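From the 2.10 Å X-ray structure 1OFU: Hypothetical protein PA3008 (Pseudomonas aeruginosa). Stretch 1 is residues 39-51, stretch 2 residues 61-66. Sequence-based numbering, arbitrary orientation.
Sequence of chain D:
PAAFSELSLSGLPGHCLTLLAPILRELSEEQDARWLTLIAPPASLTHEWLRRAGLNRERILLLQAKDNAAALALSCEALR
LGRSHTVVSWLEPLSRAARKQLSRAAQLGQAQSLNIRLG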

ATOM      1  N   ILE D  39     -13.345   8.142 -12.116  1.00 39.61           N
ATOM      2  CA  ILE D  39     -14.464   8.453 -12.988  1.00 38.43           C
ATOM      3  C   ILE D  39     -15.323   7.270 -13.399  1.00 41.91           C
ATOM      4  O   ILE D  39     -14.864   6.339 -14.067  1.00 40.64           O
ATOM      5  CB  ILE D  39     -13.976   9.207 -14.233  1.00 42.12           C
ATOM      6  CG1 ILE D  39     -13.408  10.561 -13.791  1.00 43.84           C
ATOM      7  CG2 ILE D  39     -15.114   9.359 -15.239  1.00 41.52           C
ATOM      8  CD1 ILE D  39     -13.070  11.503 -14.903  1.00 53.39           C
ATOM      9  N   ALA D  40     -16.585   7.325 -12.980  1.00 40.87           N
ATOM     10  CA  ALA D  40     -17.566   6.295 -13.281  1.00 39.78           C
ATOM     11  C   ALA D  40     -17.061   4.884 -13.005  1.00 40.37           C
ATOM     12  O   ALA D  40     -17.083   4.028 -13.887  1.00 40.17           O
ATOM     13  CB  ALA D  40     -18.016   6.416 -14.739  1.00 36.69           C
ATOM     14  N   PRO D  41     -16.587   4.624 -11.777  1.00 41.13           N
ATOM     15  CA  PRO D  41     -16.096   3.283 -11.450  1.00 40.82           C
ATOM     16  C   PRO D  41     -17.286   2.333 -11.391  1.00 41.71           C
ATOM     17  O   PRO D  41     -18.425   2.773 -11.271  1.00 43.47           O
ATOM     18  CB  PRO D  41     -15.450   3.480 -10.087  1.00 39.43           C
ATOM     19  CG  PRO D  41     -16.319   4.531  -9.473  1.00 42.10           C
ATOM     20  CD  PRO D  41     -16.475   5.517 -10.611  1.00 40.95           C
ATOM     21  N   PRO D  42     -17.041   1.018 -11.478  1.00 42.87           N
ATOM     22  CA  PRO D  42     -18.147   0.059 -11.427  1.00 41.03           C
ATOM     23  C   PRO D  42     -18.935   0.124 -10.116  1.00 42.42           C
ATOM     24  O   PRO D  42     -18.416   0.560  -9.083  1.00 40.57           O
ATOM     25  CB  PRO D  42     -17.449  -1.284 -11.635  1.00 41.64           C
ATOM     26  CG  PRO D  42     -16.074  -1.044 -11.084  1.00 41.44           C
ATOM     27  CD  PRO D  42     -15.745   0.328 -11.605  1.00 41.98           C
ATOM     28  N   ALA D  43     -20.189  -0.312 -10.177  1.00 41.09           N
ATOM     29  CA  ALA D  43     -21.090  -0.296  -9.029  1.00 39.78           C
ATOM     30  C   ALA D  43     -20.456  -0.922  -7.802  1.00 39.18           C
ATOM     31  O   ALA D  43     -20.779  -0.566  -6.673  1.00 39.85           O
ATOM     32  CB  ALA D  43     -22.389  -1.023  -9.379  1.00 40.94           C
ATOM     33  N   SER D  44     -19.552  -1.863  -8.032  1.00 36.31           N
ATOM     34  CA  SER D  44     -18.857  -2.536  -6.948  1.00 39.95           C
ATOM     35  C   SER D  44     -18.102  -1.545  -6.052  1.00 39.68           C
ATOM     36  O   SER D  44     -18.055  -1.717  -4.835  1.00 40.38           O
ATOM     37  CB  SER D  44     -17.878  -3.562  -7.528  1.00 40.86           C
ATOM     38  OG  SER D  44     -17.378  -4.404  -6.512  1.00 52.07           O
ATOM     39  N   LEU D  45     -17.498  -0.518  -6.648  1.00 35.52           N
ATOM     40  CA  LEU D  45     -16.760   0.468  -5.861  1.00 39.71           C
ATOM     41  C   LEU D  45     -17.674   1.501  -5.221  1.00 39.05           C
ATOM     42  O   LEU D  45     -17.730   2.648  -5.654  1.00 40.84           O
ATOM     43  CB  LEU D  45     -15.717   1.194  -6.718  1.00 37.52           C
ATOM     44  CG  LEU D  45     -14.397   0.468  -6.969  1.00 43.96           C
ATOM     45  CD1 LEU D  45     -14.620  -0.705  -7.909  1.00 40.97           C
ATOM     46  CD2 LEU D  45     -13.399   1.449  -7.560  1.00 43.70           C
ATOM     47  N   THR D  46     -18.386   1.084  -4.184  1.00 43.13           N
ATOM     48  CA  THR D  46     -19.289   1.974  -3.470  1.00 41.38           C
ATOM     49  C   THR D  46     -18.446   2.843  -2.556  1.00 43.38           C
ATOM     50  O   THR D  46     -17.271   2.552  -2.318  1.00 41.22           O
ATOM     51  CB  THR D  46     -20.258   1.184  -2.585  1.00 42.76           C
ATOM     52  OG1 THR D  46     -19.506   0.447  -1.611  1.00 41.32           O
ATOM     53  CG2 THR D  46     -21.084   0.212  -3.424  1.00 41.81           C
ATOM     54  N   HIS D  47     -19.046   3.907  -2.039  1.00 41.89           N
ATOM     55  CA  HIS D  47     -18.333   4.784  -1.133  1.00 41.31           C
ATOM     56  C   HIS D  47     -17.895   3.986   0.089  1.00 40.55           C
ATOM     57  O   HIS D  47     -16.853   4.267   0.682  1.00 41.97           O
ATOM     58  CB  HIS D  47     -19.222   5.959  -0.714  1.00 40.97           C
ATOM     59  CG  HIS D  47     -19.326   7.036  -1.750  1.00 41.10           C
ATOM     60  ND1 HIS D  47     -19.373   8.376  -1.427  1.00 37.52           N
ATOM     61  CD2 HIS D  47     -19.396   6.971  -3.100  1.00 40.67           C
ATOM     62  CE1 HIS D  47     -19.467   9.090  -2.534  1.00 36.43           C
ATOM     63  NE2 HIS D  47     -19.484   8.263  -3.563  1.00 40.91           N
ATOM     64  N   GLU D  48     -18.684   2.981   0.457  1.00 39.54           N
ATOM     65  CA  GLU D  48     -18.353   2.151   1.608  1.00 42.70           C
ATOM     66  C   GLU D  48     -17.139   1.273   1.345  1.00 39.02           C
ATOM     67  O   GLU D  48     -16.274   1.123   2.207  1.00 38.99           O
ATOM     68  CB  GLU D  48     -19.541   1.275   2.005  1.00 48.92           C
ATOM     69  CG  GLU D  48     -20.152   1.685   3.332  1.00 62.26           C
ATOM     70  CD  GLU D  48     -19.106   1.841   4.431  1.00 68.82           C
ATOM     71  OE1 GLU D  48     -18.446   0.837   4.777  1.00 72.36           O
ATOM     72  OE2 GLU D  48     -18.938   2.968   4.947  1.00 70.55           O
ATOM     73  N   TRP D  49     -17.073   0.689   0.154  1.00 35.68           N
ATOM     74  CA  TRP D  49     -15.938  -0.155  -0.186  1.00 37.56           C
ATOM     75  C   TRP D  49     -14.673   0.692  -0.161  1.00 30.31           C
ATOM     76  O   TRP D  49     -13.650   0.275   0.374  1.00 36.80           O
ATOM     77  CB  TRP D  49     -16.100  -0.765  -1.584  1.00 36.11           C
ATOM     78  CG  TRP D  49     -14.956  -1.678  -1.958  1.00 39.24           C
ATOM     79  CD1 TRP D  49     -14.851  -3.013  -1.688  1.00 39.54           C
ATOM     80  CD2 TRP D  49     -13.733  -1.306  -2.614  1.00 37.72           C
ATOM     81  NE1 TRP D  49     -13.641  -3.496  -2.132  1.00 38.42           N
ATOM     82  CE2 TRP D  49     -12.936  -2.471  -2.704  1.00 39.75           C
ATOM     83  CE3 TRP D  49     -13.233  -0.102  -3.128  1.00 37.11           C
ATOM     84  CZ2 TRP D  49     -11.664  -2.468  -3.293  1.00 39.57           C
ATOM     85  CZ3 TRP D  49     -11.964  -0.098  -3.715  1.00 39.62           C
ATOM     86  CH2 TRP D  49     -11.197  -1.277  -3.792  1.00 35.38           C
ATOM     87  N   LEU D  50     -14.752   1.883  -0.746  1.00 32.77           N
ATOM     88  CA  LEU D  50     -13.611   2.792  -0.819  1.00 34.69           C
ATOM     89  C   LEU D  50     -13.103   3.199   0.555  1.00 37.81           C
ATOM     90  O   LEU D  50     -11.890   3.326   0.771  1.00 35.08           O
ATOM     91  CB  LEU D  50     -13.986   4.034  -1.636  1.00 35.09           C
ATOM     92  CG  LEU D  50     -14.176   3.755  -3.129  1.00 35.33           C
ATOM     93  CD1 LEU D  50     -14.783   4.963  -3.821  1.00 33.37           C
ATOM     94  CD2 LEU D  50     -12.832   3.392  -3.751  1.00 33.19           C
ATOM     95  N   ARG D  51     -14.029   3.414   1.484  1.00 38.46           N
ATOM     96  CA  ARG D  51     -13.644   3.776   2.839  1.00 39.22           C
ATOM     97  C   ARG D  51     -13.030   2.560   3.525  1.00 42.28           C
ATOM     98  O   ARG D  51     -12.025   2.683   4.225  1.00 43.64           O
ATOM     99  CB  ARG D  51     -14.854   4.277   3.636  1.00 43.38           C
ATOM    100  CG  ARG D  51     -15.356   5.656   3.204  1.00 45.02           C
ATOM    101  CD  ARG D  51     -16.194   6.308   4.296  1.00 47.71           C
ATOM    102  NE  ARG D  51     -17.508   5.693   4.460  1.00 47.09           N
ATOM    103  CZ  ARG D  51     -18.511   5.824   3.597  1.00 51.77           C
ATOM    104  NH1 ARG D  51     -19.674   5.228   3.830  1.00 51.02           N
ATOM    105  NH2 ARG D  51     -18.354   6.554   2.502  1.00 54.57           N
ATOM    106  N   LEU D  61     -11.953  12.170  -5.082  1.00 35.86           N
ATOM    107  CA  LEU D  61     -13.130  12.737  -5.711  1.00 37.52           C
ATOM    108  C   LEU D  61     -13.658  11.619  -6.597  1.00 39.54           C
ATOM    109  O   LEU D  61     -12.909  11.037  -7.389  1.00 37.25           O
ATOM    110  CB  LEU D  61     -12.749  13.961  -6.552  1.00 37.06           C
ATOM    111  CG  LEU D  61     -13.439  15.276  -6.184  1.00 43.81           C
ATOM    112  CD1 LEU D  61     -13.281  15.547  -4.701  1.00 44.97           C
ATOM    113  CD2 LEU D  61     -12.847  16.407  -7.001  1.00 42.17           C
ATOM    114  N   LEU D  62     -14.936  11.291  -6.435  1.00 40.20           N
ATOM    115  CA  LEU D  62     -15.555  10.234  -7.223  1.00 40.39           C
ATOM    116  C   LEU D  62     -16.656  10.875  -8.058  1.00 44.81           C
ATOM    117  O   LEU D  62     -17.625  11.407  -7.513  1.00 44.16           O
ATOM    118  CB  LEU D  62     -16.136   9.169  -6.290  1.00 39.75           C
ATOM    119  CG  LEU D  62     -16.588   7.821  -6.857  1.00 44.91           C
ATOM    120  CD1 LEU D  62     -17.263   7.036  -5.741  1.00 47.49           C
ATOM    121  CD2 LEU D  62     -17.557   8.002  -8.014  1.00 45.40           C
ATOM    122  N   LEU D  63     -16.506  10.829  -9.380  1.00 44.57           N
ATOM    123  CA  LEU D  63     -17.495  11.425 -10.274  1.00 45.29           C
ATOM    124  C   LEU D  63     -18.231  10.362 -11.070  1.00 48.80           C
ATOM    125  O   LEU D  63     -17.663   9.325 -11.412  1.00 48.61           O
ATOM    126  CB  LEU D  63     -16.818  12.390 -11.248  1.00 42.80           C
ATOM    127  CG  LEU D  63     -15.817  13.389 -10.670  1.00 46.93           C
ATOM    128  CD1 LEU D  63     -15.304  14.277 -11.795  1.00 47.96           C
ATOM    129  CD2 LEU D  63     -16.470  14.226  -9.576  1.00 51.21           C
ATOM    130  N   GLN D  64     -19.496  10.625 -11.372  1.00 50.50           N
ATOM    131  CA  GLN D  64     -20.295   9.685 -12.143  1.00 52.44           C
ATOM    132  C   GLN D  64     -20.488  10.152 -13.576  1.00 51.61           C
ATOM    133  O   GLN D  64     -20.256  11.318 -13.898  1.00 51.84           O
ATOM    134  CB  GLN D  64     -21.658   9.472 -11.482  1.00 55.61           C
ATOM    135  CG  GLN D  64     -21.656   8.400 -10.408  1.00 62.33           C
ATOM    136  CD  GLN D  64     -21.001   7.115 -10.891  1.00 71.14           C
ATOM    137  OE1 GLN D  64     -21.201   6.692 -12.036  1.00 73.72           O
ATOM    138  NE2 GLN D  64     -20.219   6.481 -10.018  1.00 68.67           N
ATOM    139  N   ALA D  65     -20.906   9.224 -14.430  1.00 53.08           N
ATOM    140  CA  ALA D  65     -21.147   9.496 -15.842  1.00 53.62           C
ATOM    141  C   ALA D  65     -22.200   8.500 -16.310  1.00 54.50           C
ATOM    142  O   ALA D  65     -22.219   7.360 -15.854  1.00 53.90           O
ATOM    143  CB  ALA D  65     -19.863   9.323 -16.636  1.00 52.15           C
ATOM    144  N   LYS D  66     -23.072   8.925 -17.221  1.00 56.10           N
ATOM    145  CA  LYS D  66     -24.139   8.057 -17.713  1.00 58.58           C
ATOM    146  C   LYS D  66     -23.672   6.871 -18.551  1.00 57.78           C
ATOM    147  O   LYS D  66     -24.258   5.790 -18.478  1.00 57.20           O
ATOM    148  CB  LYS D  66     -25.167   8.872 -18.506  1.00 61.77           C
ATOM    149  CG  LYS D  66     -24.598   9.636 -19.686  1.00 67.56           C
ATOM    150  CD  LYS D  66     -25.707  10.275 -20.515  1.00 72.17           C
ATOM    151  CE  LYS D  66     -26.536  11.253 -19.688  1.00 75.24           C
ATOM    152  NZ  LYS D  66     -27.603  11.904 -20.503  1.00 74.78           N
TER

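The contact is built around one leucine. Leu62 sits on the strand of the second stretch, its CA-to-CB bond directed toward the first stretch, and with chi1 and chi2 both t (-168° and -174°) it is extended, so its two methyls are carried well out from the backbone. They meet different neighbours. CD2 packs against Pro41, 3.8 Å from its CD, while CD1 lies 3.8 Å from Leu50 CD1 and 3.3 Å from His47 NE2, the latter a tight approach oblique to the imidazole ring. A single side chain thereby touches both the loop that follows Ile39 and the first turn of the helix.

The helix residues reach Leu62 in different ways. Leu50 points toward the strand and takes the m,t rotamer common for leucine in helices, which brings CD1 into contact. His47 leaves its backbone sideways; chi1 of -78° (m) and chi2 of -143° swing the ring so that its end comes nearer to the strand. His47 and Leu50, three residues apart, are close to one helical turn apart, which lets both meet the same methyl. The start of that helix is fixed by Thr46 at the N-cap: with chi1 at 61° (p), OG1 accepts a hydrogen bond from Trp49 N at 3.0 Å. Thr46 itself points away from the strand, so its role here is to cap the helix, not to pack across the contact.

At the other end the backbone sets the register. Ile39 and Leu63 form a parallel bridge with CA atoms 5.0 Å apart, and their side chains share one face of the sheet, both with chi1 m and chi2 t. The side chains come no closer than this: Ile39 CG2 lies 4.6 Å from Leu63 O, and Leu63 CD1 lies 4.6 Å from Ile39 CG1, so the close contacts here run through main-chain atoms. Ala40 N donates to Leu63 O at 2.8 Å and 169°, a short, nearly straight hydrogen bond. Ala40 then adopts phi/psi of 48/55, a left-handed conformation that turns the chain out of its extended path and into Pro41. Its CB still meets Ala65 CB at 3.9 Å, two methyls in simple apolar contact.

Gln64 begins by pointing away, yet chi1 and chi2, both m (-86° and -49°), fold it back. The amide ends with NE2 3.9 Å from Pro41 CD and OE1 3.9 Å from Ala40 CA, while OE1 also accepts a weak hydrogen bond from Ala65 N at 3.5 Å. The rule is economical: one extended leucine fills the middle, and a folded glutamine covers the turn.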